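Local atomic coordinates of hypothetical protein (Geobacillus stearothermophilus, PDB entry 1U84), a protein that is of unknown function, a small all-helical member of the DUF1871 family. Residues Q39-T44 and R76-L81. Sequence-based numbering, arbitrary orientation.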
loop_
_atom_site.group_PDB
_atom_site.type_symbol
_atom_site.label_atom_id
_atom_site.label_comp_id
_atom_site.label_asym_id
_atom_site.label_seq_id
_atom_site.Cartn_x
_atom_site.Cartn_y
_atom_site.Cartn_z
ATOM N N GLN A 39 3.811 -4.552 5.638
ATOM C CA GLN A 39 3.463 -5.616 6.576
ATOM C C GLN A 39 2.154 -6.324 6.172
ATOM O O GLN A 39 2.089 -7.563 6.114
ATOM C CB GLN A 39 3.323 -4.991 7.957
ATOM C CG GLN A 39 2.962 -5.949 9.024
ATOM C CD GLN A 39 4.072 -6.921 9.280
ATOM O OE1 GLN A 39 5.270 -6.603 9.119
ATOM N NE2 GLN A 39 3.702 -8.110 9.695
ATOM N N ALA A 40 1.148 -5.535 5.835
ATOM C CA ALA A 40 -0.201 -6.068 5.502
ATOM C C ALA A 40 -0.097 -6.928 4.228
ATOM O O ALA A 40 -0.864 -7.870 4.059
ATOM C CB ALA A 40 -1.158 -4.928 5.250
ATOM N N VAL A 41 0.740 -6.499 3.278
ATOM C CA VAL A 41 0.976 -7.275 2.027
ATOM C C VAL A 41 1.354 -8.738 2.333
ATOM O O VAL A 41 0.958 -9.655 1.608
ATOM C CB VAL A 41 2.043 -6.614 1.071
ATOM C CG1 VAL A 41 2.483 -7.578 -0.092
ATOM C CG2 VAL A 41 1.477 -5.298 0.495
ATOM N N TYR A 42 2.147 -8.933 3.381
ATOM C CA TYR A 42 2.565 -10.285 3.733
ATOM C C TYR A 42 1.536 -11.039 4.562
ATOM O O TYR A 42 1.752 -12.219 4.917
ATOM C CB TYR A 42 3.925 -10.259 4.423
ATOM C CG TYR A 42 5.030 -10.054 3.427
ATOM C CD1 TYR A 42 5.453 -11.094 2.600
ATOM C CD2 TYR A 42 5.617 -8.808 3.274
ATOM C CE1 TYR A 42 6.455 -10.911 1.672
ATOM C CE2 TYR A 42 6.633 -8.598 2.360
ATOM C CZ TYR A 42 7.058 -9.660 1.559
ATOM O OH TYR A 42 8.050 -9.436 0.629
ATOM N N GLU A 43 0.408 -10.401 4.842
ATOM C CA GLU A 43 -0.602 -11.028 5.711
ATOM C C GLU A 43 -1.800 -11.566 4.969
ATOM O O GLU A 43 -2.680 -12.200 5.583
ATOM C CB GLU A 43 -1.021 -10.058 6.819
ATOM C CG GLU A 43 0.114 -9.817 7.807
ATOM C CD GLU A 43 -0.164 -8.675 8.775
ATOM O OE1 GLU A 43 -1.186 -7.968 8.594
ATOM O OE2 GLU A 43 0.663 -8.482 9.703
ATOM N N THR A 44 -1.838 -11.322 3.662
ATOM C CA THR A 44 -2.957 -11.738 2.821
ATOM C C THR A 44 -2.557 -12.000 1.375
ATOM O O THR A 44 -1.462 -11.595 0.939
ATOM C CB THR A 44 -4.062 -10.674 2.882
ATOM O OG1 THR A 44 -5.286 -11.205 2.338
ATOM C CG2 THR A 44 -3.642 -9.365 2.148
ATOM N N ARG A 76 -4.491 -4.302 -5.546
ATOM C CA ARG A 76 -4.324 -5.207 -6.694
ATOM C C ARG A 76 -2.938 -5.113 -7.311
ATOM O O ARG A 76 -2.322 -6.127 -7.612
ATOM C CB ARG A 76 -5.411 -4.960 -7.757
ATOM C CG ARG A 76 -6.739 -5.489 -7.278
ATOM C CD ARG A 76 -7.913 -5.257 -8.230
ATOM N NE ARG A 76 -9.058 -6.053 -7.774
ATOM C CZ ARG A 76 -10.334 -5.835 -8.112
ATOM N NH1 ARG A 76 -10.687 -4.803 -8.893
ATOM N NH2 ARG A 76 -11.277 -6.657 -7.648
ATOM N N ARG A 77 -2.435 -3.891 -7.445
ATOM C CA ARG A 77 -1.107 -3.691 -8.044
ATOM C C ARG A 77 -0.006 -4.321 -7.183
ATOM O O ARG A 77 0.910 -5.003 -7.686
ATOM C CB ARG A 77 -0.810 -2.218 -8.296
ATOM C CG ARG A 77 -1.760 -1.470 -9.258
ATOM C CD ARG A 77 -2.065 -2.246 -10.558
ATOM N NE ARG A 77 -3.132 -1.630 -11.362
ATOM C CZ ARG A 77 -4.420 -1.557 -11.009
ATOM N NH1 ARG A 77 -4.838 -2.034 -9.855
ATOM N NH2 ARG A 77 -5.300 -0.985 -11.826
ATOM N N LEU A 78 -0.128 -4.148 -5.866
ATOM C CA LEU A 78 0.879 -4.673 -4.958
ATOM C C LEU A 78 0.877 -6.196 -4.945
ATOM O O LEU A 78 1.918 -6.814 -4.940
ATOM C CB LEU A 78 0.661 -4.163 -3.526
ATOM C CG LEU A 78 0.777 -2.642 -3.326
ATOM C CD1 LEU A 78 0.454 -2.311 -1.867
ATOM C CD2 LEU A 78 2.181 -2.084 -3.682
ATOM N N LEU A 79 -0.312 -6.777 -4.926
ATOM C CA LEU A 79 -0.402 -8.233 -4.913
ATOM C C LEU A 79 0.021 -8.821 -6.256
ATOM O O LEU A 79 0.592 -9.925 -6.286
ATOM C CB LEU A 79 -1.824 -8.685 -4.552
ATOM C CG LEU A 79 -2.174 -8.469 -3.072
ATOM C CD1 LEU A 79 -3.666 -8.685 -2.761
ATOM C CD2 LEU A 79 -1.320 -9.334 -2.158
ATOM N N GLU A 80 -0.221 -8.086 -7.352
ATOM C CA GLU A 80 0.295 -8.514 -8.680
ATOM C C GLU A 80 1.808 -8.632 -8.670
ATOM O O GLU A 80 2.371 -9.646 -9.138
ATOM C CB GLU A 80 -0.112 -7.551 -9.784
ATOM C CG GLU A 80 -1.539 -7.717 -10.184
ATOM C CD GLU A 80 -2.002 -6.592 -11.062
ATOM O OE1 GLU A 80 -1.131 -5.831 -11.580
ATOM O OE2 GLU A 80 -3.238 -6.475 -11.228
ATOM N N LEU A 81 2.475 -7.639 -8.085
ATOM C CA LEU A 81 3.934 -7.714 -7.945
ATOM C C LEU A 81 4.392 -8.839 -7.023
ATOM O O LEU A 81 5.312 -9.573 -7.355
ATOM C CB LEU A 81 4.512 -6.381 -7.486
ATOM C CG LEU A 81 6.032 -6.382 -7.268
ATOM C CD1 LEU A 81 6.797 -6.854 -8.495
ATOM C CD2 LEU A 81 6.497 -5.018 -6.815
#
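V41 and L78 meet methyl to methyl where the last turn of helix 31-41 faces helix 68-85, and theirs is the only side-chain-to-side-chain contact within 4.5 Å between the two segments, a small example of interhelical apolar packing. The two side chains cross at about a right angle, with CG2 of V41 lying 3.9 Å from CD1 of L78. Both side chains leave their backbones toward the opposite segment. In V41 the branch that makes the touch is the one set anti to the carbonyl carbon, while CG1 stands anti to the backbone N (chi1 169°).

L79 works differently. Its side chain does not start out directed at the other segment, but its outer end swings closer, bringing L79 CD2 to 3.8 Å from the carbonyl oxygen of T44. A leucine methyl thus packs against the backbone where the chain leaves the helix, and no hydrogen bond joins the two segments here. The carbonyl of V41 is instead hydrogen-bonded by NZ of K82, one turn farther along helix 68-85, while OG1 of T44 accepts from the backbone N of D46.

On the outer side of the turn, NE2 of Q39 donates to OE2 of E43 (3.1 Å), from above the carboxylate plane. L78 also touches L13 of helix 8-20, and T44 reaches L50 of helix 47-62, so the contact belongs to the apolar interior of a small four-helix, all-alpha fold.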